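Glycoside Hydrolase (Bacteroides uniformis, PDB 5T9X) probably hydrolyses agarose as a family 16 glycoside hydrolase in the agarose-degrading pathway of a human gut symbiont. Local coordinates at residues A[47-55]-A[69-77]; A[88-97]-A[149-157]. One frame throughout, in Å; residues are numbered along the deposited sequence.

Contact 1 joins two loops either side of strand 65-69, near the periphery of the chain, and contact 2 joins strand 92-93 to strand 140-154 in the mixed sheet, nearer its centre. The chemistry changes accordingly: 47-55 and 69-77 meet through a shared sodium ion and a patch of aromatic packing, whereas 88-97 and 149-157 are laced together by backbone hydrogen bonds with apolar residues on one face. The two touch through 69-77, where the Ser73 carbonyl probably receives Lys91 NZ and the Asp74 carboxylate, also bonded to Tyr78, probably receives Trp92 NE1. Both contacts mix buried and exposed residues.

Contact 1 (A[47-55]-A[69-77]); sequences EFEYEWDKF and LQSQSDDFN. With NA (sodium ion), chain D.
Glu51 and Asn77 reach toward each other from opposite directions and close on one sodium ion. The extended Glu51 side chain presents both carboxylate oxygens, OE1 lying 2.7 Å and OE2 2.8 Å from the sodium. Asn77 OD1 comes to 2.6 Å from the same ion, while its ND2 gives a weak hydrogen bond to Glu51 OE2 (2.9 Å), with the amide plane turned 75° from the carboxylate. Asp75 contributes its backbone oxygen at 2.4 Å from the sodium; its own carboxylate is directed on along the chain, where OD1, met from above the carboxylate plane, accepts from Asn77 N in an Asx turn. Gly118 and Asp332 complete the site, so the ion ties the N-terminal segment to the loop after strand 65-69 and to strand 329-341 of the antiparallel sheet, consistent with the metal site on the convex side of the GH16 beta-jelly roll. Beside the metal site the packing is carried by aromatic rings. The indole of Trp52 carries CB of Tyr50 against one face and pushes its six-membered ring at 69-77: CZ2 meets Leu69 CD1 at 3.7 Å, CH2 leans on Ser73 CB, and CZ3 brings the ring edge to the Asp74-Asp75 peptide. A chi1 of 60° sets CG of Trp52 between its backbone N and carbonyl carbon and brings CZ2 over one Tyr50 face, near the rim. Leu69 CD2 sits between the two rings, touching Tyr50 CE2 at 3.6 Å and the indole edge at CZ2. Ser73 OG turns away from the indole to Gln70 O, which also accepts from Ser73 N.

Contact 2 (A[88-97]-A[149-157]); sequences FEKKWTDYYH and TGCVTSKTR
Val152 fits its two methyls against two rings of 88-97: CG1 rests 3.6 Å from Trp92 CE3, and CG2 meets the Phe88 ring edge at CZ. Trp92 CB rests over one Phe88 face, near its rim. The indole stands across the neighbouring strand, its CE3-CZ3 side against Ser154, with CE3 3.5 Å from Ser154 CA. On the other face Thr153 is the bump: CG2 nudges His97 CB, and OG1, set beside its backbone N (chi1 -56°), donates to Tyr95 O at 2.7 Å, in the carbonyl plane and on a lone pair. Thr93 lies alongside, pointing the same way. Lys155 runs extended across 88-97, its CG over Trp92 N and its NZ hydrogen-bonded to Glu89 O at 2.8 Å. Where the strands part, Cys151 SG fills the angle beside Tyr96, at the ring edge. Thr93 and Thr153 exchange two backbone hydrogen bonds, Trp92 and Ser154 form the adjoining non-hydrogen-bonded pair, and beyond the bridges Lys155 N also bonds to Lys91 O, from above the carbonyl plane. A short strand joins the long strand 140-154 in antiparallel fashion, with Phe88 and Val152 packed on Ile113 of the other sheet, as expected of the beta-sandwich jelly roll of GH16 enzymes.

Contact 1 (A[47-55]-A[69-77])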
# COMPACT_ATOMS: atom_id res chain seq x y z
N GLU A 47 2.14 24.34 -18.70
CA GLU A 47 1.95 24.91 -17.39
C GLU A 47 1.51 23.83 -16.41
O GLU A 47 0.75 22.93 -16.78
CB GLU A 47 0.91 26.05 -17.43
CG GLU A 47 0.83 26.78 -16.10
CD GLU A 47 -0.28 27.81 -16.01
OE1 GLU A 47 -0.91 28.18 -17.04
OE2 GLU A 47 -0.50 28.28 -14.87
N PHE A 48 2.01 23.92 -15.18
CA PHE A 48 1.62 23.04 -14.07
C PHE A 48 0.14 23.23 -13.75
O PHE A 48 -0.30 24.36 -13.61
CB PHE A 48 2.44 23.37 -12.80
CG PHE A 48 3.91 23.02 -12.88
CD1 PHE A 48 4.51 22.55 -14.08
CD2 PHE A 48 4.70 23.18 -11.77
CE1 PHE A 48 5.85 22.24 -14.13
CE2 PHE A 48 6.05 22.87 -11.82
CZ PHE A 48 6.63 22.41 -13.00
N GLU A 49 -0.62 22.13 -13.67
CA GLU A 49 -2.03 22.16 -13.22
C GLU A 49 -2.25 21.59 -11.82
O GLU A 49 -3.14 22.06 -11.10
CB GLU A 49 -2.94 21.43 -14.21
CG GLU A 49 -2.86 22.01 -15.62
CD GLU A 49 -3.95 21.50 -16.56
OE1 GLU A 49 -4.86 20.75 -16.12
OE2 GLU A 49 -3.89 21.86 -17.75
N TYR A 50 -1.45 20.59 -11.42
CA TYR A 50 -1.62 19.96 -10.11
C TYR A 50 -0.35 20.05 -9.25
O TYR A 50 0.74 20.23 -9.78
CB TYR A 50 -2.04 18.49 -10.31
CG TYR A 50 -3.27 18.30 -11.20
CD1 TYR A 50 -4.55 18.30 -10.65
CD2 TYR A 50 -3.15 18.10 -12.59
CE1 TYR A 50 -5.68 18.13 -11.44
CE2 TYR A 50 -4.28 17.95 -13.38
CZ TYR A 50 -5.55 17.95 -12.80
OH TYR A 50 -6.70 17.78 -13.55
N GLU A 51 -0.52 19.94 -7.93
CA GLU A 51 0.57 19.76 -6.93
C GLU A 51 1.74 18.98 -7.51
O GLU A 51 2.91 19.39 -7.43
CB GLU A 51 0.07 18.92 -5.74
CG GLU A 51 -0.64 19.67 -4.63
CD GLU A 51 -0.98 18.79 -3.42
OE1 GLU A 51 -1.07 17.55 -3.55
OE2 GLU A 51 -1.20 19.33 -2.30
N TRP A 52 1.39 17.83 -8.10
CA TRP A 52 2.36 16.84 -8.58
C TRP A 52 3.12 17.12 -9.88
O TRP A 52 4.04 16.37 -10.22
CB TRP A 52 1.71 15.46 -8.68
CG TRP A 52 0.55 15.35 -9.59
CD1 TRP A 52 0.53 15.53 -10.92
CD2 TRP A 52 -0.77 14.97 -9.21
NE1 TRP A 52 -0.74 15.30 -11.41
CE2 TRP A 52 -1.55 14.96 -10.36
CE3 TRP A 52 -1.36 14.66 -8.00
CZ2 TRP A 52 -2.88 14.65 -10.35
CZ3 TRP A 52 -2.70 14.34 -7.98
CH2 TRP A 52 -3.45 14.34 -9.15
N ASP A 53 2.73 18.15 -10.61
CA ASP A 53 3.35 18.43 -11.90
C ASP A 53 4.80 18.90 -11.76
O ASP A 53 5.56 18.80 -12.71
CB ASP A 53 2.50 19.41 -12.72
CG ASP A 53 1.28 18.74 -13.37
OD1 ASP A 53 1.33 17.51 -13.67
OD2 ASP A 53 0.27 19.45 -13.61
N LYS A 54 5.23 19.34 -10.59
CA LYS A 54 6.67 19.48 -10.38
C LYS A 54 7.48 18.21 -10.59
O LYS A 54 8.71 18.29 -10.74
CB LYS A 54 7.00 20.06 -9.01
CG LYS A 54 6.55 19.28 -7.79
CD LYS A 54 7.35 19.73 -6.56
CE LYS A 54 6.47 19.90 -5.32
NZ LYS A 54 7.22 20.60 -4.23
N PHE A 55 6.83 17.05 -10.59
CA PHE A 55 7.50 15.77 -10.82
C PHE A 55 7.01 15.14 -12.11
O PHE A 55 5.83 14.89 -12.25
CB PHE A 55 7.19 14.78 -9.72
CG PHE A 55 7.56 15.22 -8.32
CD1 PHE A 55 8.87 15.31 -7.93
CD2 PHE A 55 6.58 15.43 -7.36
CE1 PHE A 55 9.20 15.63 -6.62
CE2 PHE A 55 6.90 15.78 -6.06
CZ PHE A 55 8.21 15.86 -5.68
N LEU A 69 -3.74 11.53 -17.57
CA LEU A 69 -4.15 11.47 -16.20
C LEU A 69 -5.55 10.87 -16.12
O LEU A 69 -6.40 11.23 -16.91
CB LEU A 69 -4.14 12.87 -15.61
CG LEU A 69 -4.45 12.96 -14.13
CD1 LEU A 69 -3.31 12.39 -13.29
CD2 LEU A 69 -4.73 14.41 -13.79
N GLN A 70 -5.77 9.98 -15.16
CA GLN A 70 -7.05 9.32 -15.00
C GLN A 70 -7.79 10.00 -13.87
O GLN A 70 -7.16 10.49 -12.95
CB GLN A 70 -6.83 7.84 -14.66
CG GLN A 70 -6.04 7.06 -15.69
CD GLN A 70 -6.76 6.98 -17.03
OE1 GLN A 70 -7.75 6.28 -17.16
NE2 GLN A 70 -6.26 7.69 -18.02
N SER A 71 -9.12 10.00 -13.92
CA SER A 71 -9.88 10.77 -12.92
C SER A 71 -9.93 10.15 -11.54
O SER A 71 -10.30 10.84 -10.58
CB SER A 71 -11.30 11.11 -13.40
OG SER A 71 -12.01 9.96 -13.74
N GLN A 72 -9.52 8.89 -11.41
CA GLN A 72 -9.35 8.28 -10.07
C GLN A 72 -8.23 8.94 -9.23
O GLN A 72 -8.28 8.85 -8.01
CB GLN A 72 -9.08 6.78 -10.18
CG GLN A 72 -8.84 6.06 -8.87
CD GLN A 72 -10.07 6.06 -8.01
OE1 GLN A 72 -11.08 5.48 -8.39
NE2 GLN A 72 -10.00 6.70 -6.84
N SER A 73 -7.24 9.57 -9.89
CA SER A 73 -6.19 10.32 -9.22
C SER A 73 -6.77 11.34 -8.24
O SER A 73 -7.83 11.90 -8.51
CB SER A 73 -5.36 11.08 -10.25
OG SER A 73 -4.94 10.24 -11.28
N ASP A 74 -6.11 11.57 -7.11
CA ASP A 74 -6.62 12.49 -6.09
C ASP A 74 -5.48 13.21 -5.41
O ASP A 74 -4.57 12.56 -4.90
CB ASP A 74 -7.48 11.75 -5.05
CG ASP A 74 -8.51 12.69 -4.33
OD1 ASP A 74 -8.30 13.93 -4.29
OD2 ASP A 74 -9.53 12.18 -3.80
N ASP A 75 -5.53 14.54 -5.40
CA ASP A 75 -4.59 15.36 -4.64
C ASP A 75 -5.01 15.60 -3.17
O ASP A 75 -4.26 16.21 -2.37
CB ASP A 75 -4.28 16.67 -5.36
CG ASP A 75 -5.48 17.63 -5.45
OD1 ASP A 75 -6.47 17.52 -4.69
OD2 ASP A 75 -5.40 18.55 -6.29
N PHE A 76 -6.21 15.14 -2.81
CA PHE A 76 -6.72 15.20 -1.45
C PHE A 76 -6.74 16.60 -0.82
O PHE A 76 -6.63 16.72 0.39
CB PHE A 76 -5.92 14.25 -0.56
CG PHE A 76 -6.05 12.80 -0.95
CD1 PHE A 76 -7.28 12.14 -0.83
CD2 PHE A 76 -4.94 12.07 -1.33
CE1 PHE A 76 -7.39 10.80 -1.14
CE2 PHE A 76 -5.06 10.73 -1.65
CZ PHE A 76 -6.29 10.10 -1.57
N ASN A 77 -6.90 17.66 -1.63
CA ASN A 77 -6.93 19.04 -1.10
C ASN A 77 -8.38 19.49 -0.90
O ASN A 77 -8.94 20.28 -1.67
CB ASN A 77 -6.11 20.01 -2.00
CG ASN A 77 -4.59 19.66 -2.06
OD1 ASN A 77 -4.03 18.95 -1.20
ND2 ASN A 77 -3.91 20.18 -3.08
NA NA D . -2.32 16.94 -1.28

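Contact 2 (A[88-97]-A[149-157])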
# COMPACT_ATOMS: atom_id res chain seq x y z
N PHE A 88 -14.45 13.15 -0.74
CA PHE A 88 -13.93 11.79 -0.59
C PHE A 88 -14.82 10.75 -1.28
O PHE A 88 -14.34 9.92 -2.04
CB PHE A 88 -13.78 11.49 0.92
CG PHE A 88 -13.26 10.14 1.23
CD1 PHE A 88 -11.90 9.91 1.30
CD2 PHE A 88 -14.15 9.09 1.48
CE1 PHE A 88 -11.42 8.64 1.57
CE2 PHE A 88 -13.68 7.82 1.77
CZ PHE A 88 -12.30 7.60 1.81
N GLU A 89 -16.13 10.84 -1.04
CA GLU A 89 -17.12 9.93 -1.58
C GLU A 89 -17.19 9.88 -3.10
O GLU A 89 -17.78 8.96 -3.65
CB GLU A 89 -18.50 10.29 -1.00
CG GLU A 89 -19.66 9.39 -1.43
CD GLU A 89 -20.83 9.35 -0.43
OE1 GLU A 89 -20.96 10.28 0.42
OE2 GLU A 89 -21.63 8.38 -0.50
N LYS A 90 -16.62 10.86 -3.80
CA LYS A 90 -16.66 10.85 -5.27
C LYS A 90 -15.67 9.88 -5.88
O LYS A 90 -15.82 9.53 -7.07
CB LYS A 90 -16.40 12.24 -5.85
CG LYS A 90 -17.45 13.28 -5.51
CD LYS A 90 -16.89 14.68 -5.72
CE LYS A 90 -17.96 15.74 -5.52
NZ LYS A 90 -17.36 17.10 -5.59
N LYS A 91 -14.64 9.48 -5.12
CA LYS A 91 -13.60 8.59 -5.64
C LYS A 91 -13.22 7.39 -4.77
O LYS A 91 -12.48 6.54 -5.23
CB LYS A 91 -12.33 9.41 -5.93
CG LYS A 91 -12.54 10.41 -7.04
CD LYS A 91 -11.41 11.41 -7.10
CE LYS A 91 -11.68 12.43 -8.18
NZ LYS A 91 -10.39 13.04 -8.54
N TRP A 92 -13.70 7.34 -3.54
CA TRP A 92 -13.18 6.44 -2.53
C TRP A 92 -14.28 5.95 -1.63
O TRP A 92 -15.28 6.63 -1.48
CB TRP A 92 -12.14 7.15 -1.67
CG TRP A 92 -11.01 7.79 -2.42
CD1 TRP A 92 -10.84 9.12 -2.66
CD2 TRP A 92 -9.89 7.14 -3.03
NE1 TRP A 92 -9.70 9.34 -3.38
CE2 TRP A 92 -9.08 8.14 -3.61
CE3 TRP A 92 -9.48 5.81 -3.12
CZ2 TRP A 92 -7.89 7.85 -4.29
CZ3 TRP A 92 -8.29 5.52 -3.81
CH2 TRP A 92 -7.51 6.54 -4.38
N THR A 93 -14.12 4.75 -1.06
CA THR A 93 -14.90 4.33 0.09
C THR A 93 -13.95 4.16 1.27
O THR A 93 -12.77 3.89 1.07
CB THR A 93 -15.63 3.00 -0.14
OG1 THR A 93 -14.67 1.94 -0.29
CG2 THR A 93 -16.54 3.07 -1.36
N ASP A 94 -14.47 4.31 2.49
CA ASP A 94 -13.64 4.24 3.73
C ASP A 94 -13.62 2.83 4.38
O ASP A 94 -13.62 2.70 5.61
CB ASP A 94 -14.04 5.34 4.76
CG ASP A 94 -15.55 5.39 5.04
OD1 ASP A 94 -16.29 4.53 4.50
OD2 ASP A 94 -16.00 6.32 5.77
N TYR A 95 -13.60 1.80 3.54
CA TYR A 95 -13.43 0.42 4.00
C TYR A 95 -12.70 -0.37 2.94
O TYR A 95 -12.36 0.17 1.91
CB TYR A 95 -14.79 -0.22 4.34
CG TYR A 95 -14.73 -1.21 5.48
CD1 TYR A 95 -14.52 -0.80 6.78
CD2 TYR A 95 -14.84 -2.58 5.25
CE1 TYR A 95 -14.45 -1.72 7.83
CE2 TYR A 95 -14.77 -3.51 6.28
CZ TYR A 95 -14.59 -3.07 7.58
OH TYR A 95 -14.50 -3.98 8.61
N TYR A 96 -12.43 -1.64 3.23
CA TYR A 96 -11.83 -2.61 2.28
C TYR A 96 -12.90 -2.96 1.29
O TYR A 96 -14.07 -2.73 1.57
CB TYR A 96 -11.39 -3.83 3.08
CG TYR A 96 -10.67 -4.97 2.40
CD1 TYR A 96 -9.38 -4.83 1.92
CD2 TYR A 96 -11.24 -6.25 2.37
CE1 TYR A 96 -8.69 -5.90 1.35
CE2 TYR A 96 -10.56 -7.32 1.80
CZ TYR A 96 -9.30 -7.15 1.31
OH TYR A 96 -8.66 -8.23 0.78
N HIS A 97 -12.50 -3.55 0.17
CA HIS A 97 -13.41 -3.88 -0.93
C HIS A 97 -14.45 -5.02 -0.65
O HIS A 97 -15.27 -5.32 -1.50
CB HIS A 97 -12.61 -4.09 -2.28
CG HIS A 97 -11.90 -5.41 -2.44
ND1 HIS A 97 -12.09 -6.51 -1.63
CD2 HIS A 97 -11.03 -5.82 -3.40
CE1 HIS A 97 -11.34 -7.51 -2.04
NE2 HIS A 97 -10.70 -7.12 -3.12
N THR A 149 -7.79 0.71 13.12
CA THR A 149 -7.12 1.55 12.15
C THR A 149 -8.04 1.73 10.96
O THR A 149 -9.26 1.55 11.08
CB THR A 149 -5.74 0.99 11.79
OG1 THR A 149 -5.00 1.97 11.06
CG2 THR A 149 -5.84 -0.29 10.97
N GLY A 150 -7.50 2.13 9.81
CA GLY A 150 -8.34 2.43 8.65
C GLY A 150 -7.93 1.80 7.33
O GLY A 150 -6.80 1.40 7.16
N CYS A 151 -8.88 1.73 6.41
CA CYS A 151 -8.67 1.20 5.08
C CYS A 151 -9.52 1.95 4.06
O CYS A 151 -10.68 2.25 4.32
CB CYS A 151 -9.05 -0.27 5.06
SG CYS A 151 -8.55 -1.15 3.57
N VAL A 152 -8.93 2.23 2.91
CA VAL A 152 -9.59 2.96 1.83
C VAL A 152 -9.50 2.13 0.55
O VAL A 152 -8.50 1.46 0.29
CB VAL A 152 -8.86 4.31 1.66
CG1 VAL A 152 -9.16 4.99 0.35
CG2 VAL A 152 -9.23 5.23 2.82
N THR A 153 -10.56 2.20 -0.25
CA THR A 153 -10.64 1.51 -1.53
C THR A 153 -11.14 2.46 -2.59
O THR A 153 -12.10 3.21 -2.35
CB THR A 153 -11.65 0.33 -1.47
OG1 THR A 153 -11.27 -0.55 -0.41
CG2 THR A 153 -11.65 -0.47 -2.80
N SER A 154 -10.55 2.37 -3.78
CA SER A 154 -10.98 3.18 -4.91
C SER A 154 -12.39 2.81 -5.39
O SER A 154 -12.85 1.69 -5.19
CB SER A 154 -10.01 3.01 -6.06
OG SER A 154 -10.09 1.70 -6.56
N LYS A 155 -13.06 3.76 -6.04
CA LYS A 155 -14.39 3.49 -6.61
C LYS A 155 -14.30 2.91 -7.99
O LYS A 155 -15.21 2.22 -8.38
CB LYS A 155 -15.31 4.73 -6.58
CG LYS A 155 -15.97 4.92 -5.22
CD LYS A 155 -17.19 5.84 -5.22
CE LYS A 155 -18.15 5.40 -4.10
NZ LYS A 155 -19.10 6.45 -3.62
N THR A 156 -13.21 3.17 -8.72
CA THR A 156 -12.97 2.56 -10.03
C THR A 156 -11.70 1.71 -10.01
O THR A 156 -10.92 1.77 -9.08
CB THR A 156 -12.88 3.63 -11.16
OG1 THR A 156 -11.70 4.42 -11.01
CG2 THR A 156 -14.14 4.54 -11.17
N ARG A 157 -11.49 0.93 -11.07
CA ARG A 157 -10.37 0.01 -11.15
C ARG A 157 -9.40 0.40 -12.21
O ARG A 157 -9.73 1.15 -13.07
CB ARG A 157 -10.87 -1.39 -11.42
CG ARG A 157 -11.82 -1.83 -10.32
CD ARG A 157 -11.96 -3.33 -10.30
NE ARG A 157 -13.30 -3.76 -10.67
CZ ARG A 157 -14.33 -3.90 -9.82
NH1 ARG A 157 -14.24 -3.63 -8.49
NH2 ARG A 157 -15.48 -4.32 -10.32
O HOH W 1 -11.54 1.94 7.39